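Local coordinates for DNA repair protein XRCC1 (Mus musculus, PDB 3PC6) that acts as a scaffold in DNA single-strand break repair, assembling repair complexes and binding poly-ADP-ribose, here represented by its second BRCT domain, at residues 9-14 and 45-50; 49-54 and 71-76. All coordinates share one frame; numbering follows the deposited sequence. Where two conformers were deposited one is given.

Both contacts are pairings within the parallel four-stranded sheet of the BRCT domain, and they share strand 48-51: contact 1 joins it to strand 12-16, contact 2 to the outermost strand 70-72. Contact 1 is only partly buried; where its strands begin, the Gln47 side chain bonds to the backbone, and His12 and Arg45 both turn to Glu39. Contact 2 is more deeply buried, with Val49, Ile50, Phe71, Val72 and Trp76 all enclosed, and its polar part is one arginine, Arg73, reaching the backbone carbonyls of Thr51 and Gln53. Val49 and Ile50 serve both. The two meet directly where Trp76 packs against Phe13 and Phe48, with Phe13 CE2 3.6 Å from Trp76 CZ3.

Contact 1. Residues 9-14 and 45-50; sequences EGKHFF and RVQFVI
Phe13 and Phe48 pair in parallel at the middle of the BRCT sheet, where strands 12-16 and 48-51 run side by side. Phe14 N donates to Phe48 O (2.8 Å), and Phe14 O accepts from Ile50 N. Where the strands begin, His12 O takes two donors, Phe48 N almost in line with the carbonyl and Gln47 N from above its plane. Along Gln47, CB lies 3.7 Å from His12 O, CG stands beside its own backbone N (chi1 -59°), CD comes 3.9 Å from His12 N, OE1 accepts from His12 N at 3.0 Å, and NE2 is 4.1 Å from Gly10 O. OE1 also lies against Lys11 CA and at the edge of the His12 ring. Arg45 CB lies over one face of that ring, offset toward its rim; Glu39 hydrogen-bonds His12 ND1 through OE2 and forms a salt bridge with Arg45 NH2 through OE1. On the sheet face of Phe13, its ring and that of Phe48 lie side by side, planes 31° apart, and Ile50 CD1 sits at the edge of the Phe13 ring. Phe14, on the other face, sets its CB against Val46 CG1 (3.9 Å). Lys11 passes Phe48 obliquely, its CD 3.8 Å from CE1 of that ring.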
loop_
_atom_site.group_PDB
_atom_site.type_symbol
_atom_site.label_atom_id
_atom_site.label_comp_id
_atom_site.label_asym_id
_atom_site.label_seq_id
_atom_site.Cartn_x
_atom_site.Cartn_y
_atom_site.Cartn_z
ATOM N N GLU B 9 12.492 -3.774 3.274
ATOM C CA GLU B 9 12.186 -5.178 3.523
ATOM C C GLU B 9 12.381 -5.545 4.994
ATOM O O GLU B 9 13.386 -5.181 5.606
ATOM C CB GLU B 9 13.061 -6.070 2.642
ATOM C CG GLU B 9 12.648 -7.531 2.631
ATOM C CD GLU B 9 13.440 -8.341 1.619
ATOM O OE1 GLU B 9 14.645 -8.053 1.442
ATOM O OE2 GLU B 9 12.859 -9.260 1.003
ATOM N N GLY B 10 11.416 -6.265 5.562
ATOM C CA GLY B 10 11.514 -6.718 6.941
ATOM C C GLY B 10 11.201 -5.669 8.003
ATOM O O GLY B 10 11.235 -5.961 9.194
ATOM N N LYS B 11 10.892 -4.448 7.584
ATOM C CA LYS B 11 10.608 -3.370 8.535
ATOM C C LYS B 11 9.104 -3.108 8.658
ATOM O O LYS B 11 8.414 -3.007 7.652
ATOM C CB LYS B 11 11.326 -2.095 8.103
ATOM C CG LYS B 11 12.840 -2.241 8.054
ATOM C CD LYS B 11 13.521 -0.889 7.995
ATOM C CE LYS B 11 15.024 -1.049 7.845
ATOM N NZ LYS B 11 15.565 -2.087 8.757
ATOM N N HIS B 12 8.611 -2.983 9.888
ATOM C CA HIS B 12 7.185 -2.780 10.135
ATOM C C HIS B 12 6.867 -1.372 10.616
ATOM O O HIS B 12 7.510 -0.873 11.540
ATOM C CB HIS B 12 6.682 -3.807 11.143
ATOM C CG HIS B 12 6.854 -5.219 10.683
ATOM N ND1 HIS B 12 5.817 -5.964 10.164
ATOM C CD2 HIS B 12 7.949 -6.015 10.635
ATOM C CE1 HIS B 12 6.262 -7.162 9.827
ATOM N NE2 HIS B 12 7.553 -7.219 10.102
ATOM N N PHE B 13 5.879 -0.740 9.977
ATOM C CA PHE B 13 5.537 0.655 10.248
ATOM C C PHE B 13 4.108 0.773 10.760
ATOM O O PHE B 13 3.224 0.029 10.331
ATOM C CB PHE B 13 5.651 1.498 8.965
ATOM C CG PHE B 13 7.014 1.466 8.322
ATOM C CD1 PHE B 13 7.470 0.322 7.675
ATOM C CD2 PHE B 13 7.819 2.589 8.333
ATOM C CE1 PHE B 13 8.723 0.293 7.074
ATOM C CE2 PHE B 13 9.068 2.573 7.743
ATOM C CZ PHE B 13 9.524 1.420 7.107
ATOM N N PHE B 14 3.893 1.712 11.672
ATOM C CA PHE B 14 2.558 2.134 12.072
ATOM C C PHE B 14 2.438 3.633 11.780
ATOM O O PHE B 14 3.275 4.422 12.211
ATOM C CB PHE B 14 2.340 1.870 13.560
ATOM C CG PHE B 14 1.001 2.315 14.063
ATOM C CD1 PHE B 14 -0.114 1.506 13.918
ATOM C CD2 PHE B 14 0.858 3.539 14.703
ATOM C CE1 PHE B 14 -1.356 1.919 14.394
ATOM C CE2 PHE B 14 -0.372 3.961 15.175
ATOM C CZ PHE B 14 -1.485 3.148 15.014
ATOM N N ARG B 45 4.900 -6.399 16.553
ATOM C CA ARG B 45 5.688 -6.388 15.321
ATOM C C ARG B 45 6.117 -4.988 14.883
ATOM O O ARG B 45 7.044 -4.846 14.088
ATOM C CB ARG B 45 4.932 -7.083 14.175
ATOM C CG ARG B 45 4.573 -8.538 14.454
ATOM C CD ARG B 45 4.145 -9.271 13.185
ATOM N NE ARG B 45 2.990 -8.647 12.535
ATOM C CZ ARG B 45 1.735 -8.767 12.960
ATOM N NH1 ARG B 45 1.464 -9.481 14.047
ATOM N NH2 ARG B 45 0.747 -8.169 12.305
ATOM N N VAL B 46 5.435 -3.960 15.384
ATOM C CA VAL B 46 5.759 -2.582 15.006
ATOM C C VAL B 46 7.185 -2.176 15.426
ATOM O O VAL B 46 7.606 -2.418 16.557
ATOM C CB VAL B 46 4.731 -1.581 15.581
ATOM C CG1 VAL B 46 5.146 -0.134 15.281
ATOM C CG2 VAL B 46 3.340 -1.875 15.024
ATOM N N GLN B 47 7.915 -1.563 14.495
ATOM C CA GLN B 47 9.257 -1.076 14.749
ATOM C C GLN B 47 9.374 0.448 14.608
ATOM O O GLN B 47 10.151 1.080 15.333
ATOM C CB GLN B 47 10.245 -1.787 13.825
ATOM C CG GLN B 47 10.241 -3.303 14.012
ATOM C CD GLN B 47 10.950 -4.044 12.888
ATOM O OE1 GLN B 47 10.870 -3.650 11.729
ATOM N NE2 GLN B 47 11.643 -5.125 13.231
ATOM N N PHE B 48 8.601 1.026 13.685
ATOM C CA PHE B 48 8.628 2.462 13.420
ATOM C C PHE B 48 7.234 3.072 13.491
ATOM O O PHE B 48 6.330 2.652 12.781
ATOM C CB PHE B 48 9.238 2.758 12.043
ATOM C CG PHE B 48 10.615 2.209 11.889
ATOM C CD1 PHE B 48 10.818 0.970 11.308
ATOM C CD2 PHE B 48 11.711 2.903 12.400
ATOM C CE1 PHE B 48 12.099 0.436 11.202
ATOM C CE2 PHE B 48 13.002 2.377 12.293
ATOM C CZ PHE B 48 13.194 1.139 11.700
ATOM N N VAL B 49 7.086 4.055 14.366
ATOM C CA VAL B 49 5.865 4.852 14.475
ATOM C C VAL B 49 6.113 6.177 13.757
ATOM O O VAL B 49 6.982 6.961 14.165
ATOM C CB VAL B 49 5.529 5.100 15.954
ATOM C CG1 VAL B 49 4.324 6.028 16.100
ATOM C CG2 VAL B 49 5.289 3.764 16.661
ATOM N N ILE B 50 5.390 6.403 12.665
ATOM C CA ILE B 50 5.546 7.619 11.873
ATOM C C ILE B 50 4.496 8.626 12.300
ATOM O O ILE B 50 3.307 8.316 12.302
ATOM C CB ILE B 50 5.382 7.350 10.369
ATOM C CG1 ILE B 50 6.267 6.180 9.923
ATOM C CG2 ILE B 50 5.646 8.621 9.568
ATOM C CD1 ILE B 50 7.774 6.358 10.176
#

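Contact 2. Residues 49-54 and 71-76; sequences VITAQE and FVRPRW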
loop_
_atom_site.group_PDB
_atom_site.type_symbol
_atom_site.label_atom_id
_atom_site.label_comp_id
_atom_site.label_asym_id
_atom_site.label_seq_id
_atom_site.Cartn_x
_atom_site.Cartn_y
_atom_site.Cartn_z
ATOM N N VAL B 49 7.086 4.055 14.366
ATOM C CA VAL B 49 5.865 4.852 14.475
ATOM C C VAL B 49 6.113 6.177 13.757
ATOM O O VAL B 49 6.982 6.961 14.165
ATOM C CB VAL B 49 5.529 5.100 15.954
ATOM C CG1 VAL B 49 4.324 6.028 16.100
ATOM C CG2 VAL B 49 5.289 3.764 16.661
ATOM N N ILE B 50 5.390 6.403 12.665
ATOM C CA ILE B 50 5.546 7.619 11.873
ATOM C C ILE B 50 4.496 8.626 12.300
ATOM O O ILE B 50 3.307 8.316 12.302
ATOM C CB ILE B 50 5.382 7.350 10.369
ATOM C CG1 ILE B 50 6.267 6.180 9.923
ATOM C CG2 ILE B 50 5.646 8.621 9.568
ATOM C CD1 ILE B 50 7.774 6.358 10.176
ATOM N N THR B 51 4.934 9.821 12.684
ATOM C CA THR B 51 4.019 10.833 13.205
ATOM C C THR B 51 4.405 12.255 12.794
ATOM O O THR B 51 5.575 12.623 12.847
ATOM C CB THR B 51 3.918 10.767 14.744
ATOM O OG1 THR B 51 3.164 11.887 15.226
ATOM C CG2 THR B 51 5.305 10.775 15.391
ATOM N N ALA B 52 3.412 13.046 12.396
ATOM C CA ALA B 52 3.630 14.467 12.113
ATOM C C ALA B 52 3.217 15.354 13.310
ATOM O O ALA B 52 3.328 16.581 13.255
ATOM C CB ALA B 52 2.847 14.873 10.853
ATOM N N GLN B 53 2.755 14.713 14.382
ATOM C CA GLN B 53 2.163 15.403 15.530
ATOM C C GLN B 53 3.161 15.614 16.672
ATOM O O GLN B 53 4.277 15.106 16.629
ATOM C CB GLN B 53 0.974 14.587 16.055
ATOM C CG GLN B 53 -0.005 14.125 14.974
ATOM C CD GLN B 53 -0.898 15.241 14.460
ATOM O OE1 GLN B 53 -1.101 15.385 13.251
ATOM N NE2 GLN B 53 -1.442 16.033 15.375
ATOM N N GLU B 54 2.747 16.365 17.692
ATOM C CA GLU B 54 3.524 16.485 18.923
ATOM C C GLU B 54 3.613 15.105 19.574
ATOM O O GLU B 54 2.720 14.279 19.392
ATOM C CB GLU B 54 2.852 17.472 19.895
ATOM N N PHE B 71 10.347 6.375 17.010
ATOM C CA PHE B 71 9.351 7.363 16.577
ATOM C C PHE B 71 10.011 8.323 15.599
ATOM O O PHE B 71 11.081 8.874 15.895
ATOM C CB PHE B 71 8.804 8.097 17.806
ATOM C CG PHE B 71 8.196 7.163 18.823
ATOM C CD1 PHE B 71 8.987 6.524 19.756
ATOM C CD2 PHE B 71 6.837 6.877 18.790
ATOM C CE1 PHE B 71 8.432 5.644 20.670
ATOM C CE2 PHE B 71 6.276 5.991 19.694
ATOM C CZ PHE B 71 7.080 5.374 20.633
ATOM N N VAL B 72 9.393 8.509 14.433
ATOM C CA VAL B 72 10.055 9.202 13.326
ATOM C C VAL B 72 9.109 10.112 12.548
ATOM O O VAL B 72 7.926 9.802 12.413
ATOM C CB VAL B 72 10.622 8.191 12.319
ATOM C CG1 VAL B 72 11.651 8.862 11.404
ATOM C CG2 VAL B 72 11.211 6.998 13.035
ATOM N N ARG B 73 9.647 11.216 12.026
ATOM C CA ARG B 73 8.902 12.138 11.156
ATOM C C ARG B 73 8.702 11.574 9.743
ATOM O O ARG B 73 9.553 10.864 9.228
ATOM C CB ARG B 73 9.636 13.484 11.061
ATOM C CG ARG B 73 9.693 14.270 12.399
ATOM C CD ARG B 73 8.286 14.493 12.919
ATOM N NE ARG B 73 8.241 15.352 14.101
ATOM C CZ ARG B 73 7.201 15.422 14.923
ATOM N NH1 ARG B 73 6.129 14.673 14.692
ATOM N NH2 ARG B 73 7.237 16.227 15.984
ATOM N N PRO B 74 7.573 11.913 9.098
ATOM C CA PRO B 74 7.355 11.396 7.736
ATOM C C PRO B 74 8.441 11.820 6.733
ATOM O O PRO B 74 8.647 11.123 5.737
ATOM C CB PRO B 74 5.977 11.947 7.349
ATOM C CG PRO B 74 5.624 12.980 8.382
ATOM C CD PRO B 74 6.416 12.657 9.623
ATOM N N ARG B 75 9.138 12.926 6.987
ATOM C CA ARG B 75 10.246 13.329 6.115
ATOM C C ARG B 75 11.274 12.203 5.913
ATOM O O ARG B 75 11.933 12.139 4.878
ATOM C CB ARG B 75 10.936 14.602 6.634
ATOM C CG ARG B 75 12.146 15.043 5.802
ATOM C CD ARG B 75 11.755 15.423 4.363
ATOM N NE ARG B 75 10.973 16.657 4.310
ATOM C CZ ARG B 75 10.400 17.145 3.210
ATOM N NH1 ARG B 75 10.509 16.500 2.055
ATOM N NH2 ARG B 75 9.713 18.279 3.265
ATOM N N TRP B 76 11.425 11.322 6.898
ATOM C CA TRP B 76 12.349 10.192 6.759
ATOM C C TRP B 76 11.999 9.337 5.532
ATOM O O TRP B 76 12.868 8.992 4.732
ATOM C CB TRP B 76 12.287 9.315 8.002
ATOM C CG TRP B 76 13.068 8.037 7.937
ATOM C CD1 TRP B 76 14.352 7.875 7.504
ATOM C CD2 TRP B 76 12.632 6.744 8.383
ATOM N NE1 TRP B 76 14.735 6.559 7.636
ATOM C CE2 TRP B 76 13.699 5.846 8.173
ATOM C CE3 TRP B 76 11.439 6.260 8.934
ATOM C CZ2 TRP B 76 13.610 4.495 8.495
ATOM C CZ3 TRP B 76 11.358 4.917 9.262
ATOM C CH2 TRP B 76 12.436 4.050 9.039
#
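Val49 pairs with Phe71 and Ile50 with Val72 in parallel register, through bonds from Val72 N to Val49 O (2.9 Å) and from Thr51 N to Val72 O (3.0 Å). The strands belong to a beta-alpha-beta unit whose helix, 59-65, packs over Val49 and Phe71. On that face the two side chains lie side by side, and Val49 CB approaches Phe71 CD2 to 3.6 Å. On the other face Ile50 spreads its two branches: CG2, anti to the backbone N, rests on Pro74 CA, while CD1 reaches the edge of the Trp76 indole at CE3 (3.9 Å), the two side chains crossing at about a right angle. Trp76 NE1 is held by Leu87 O. After Val72, Arg73 bends at chi2 (-57°), which puts CD 3.3 Å from Thr51 O, and the guanidinium continues to residues 51-53. Its NH1 donates to Thr51 O (2.8 Å), from well above that carbonyl's plane, and to Gln53 O (2.7 Å), both acceptors lying close to the guanidinium plane; NH2 adds a weak bond to Gln53 O. Thr51 OG1, accepting from Gln53 N, closes an ST turn that shapes the same loop. The bonds of one guanidinium thus tie the loop at residues 51-53 to the residues leading into helix 75-83, and its probable positive charge would polarise both carbonyls.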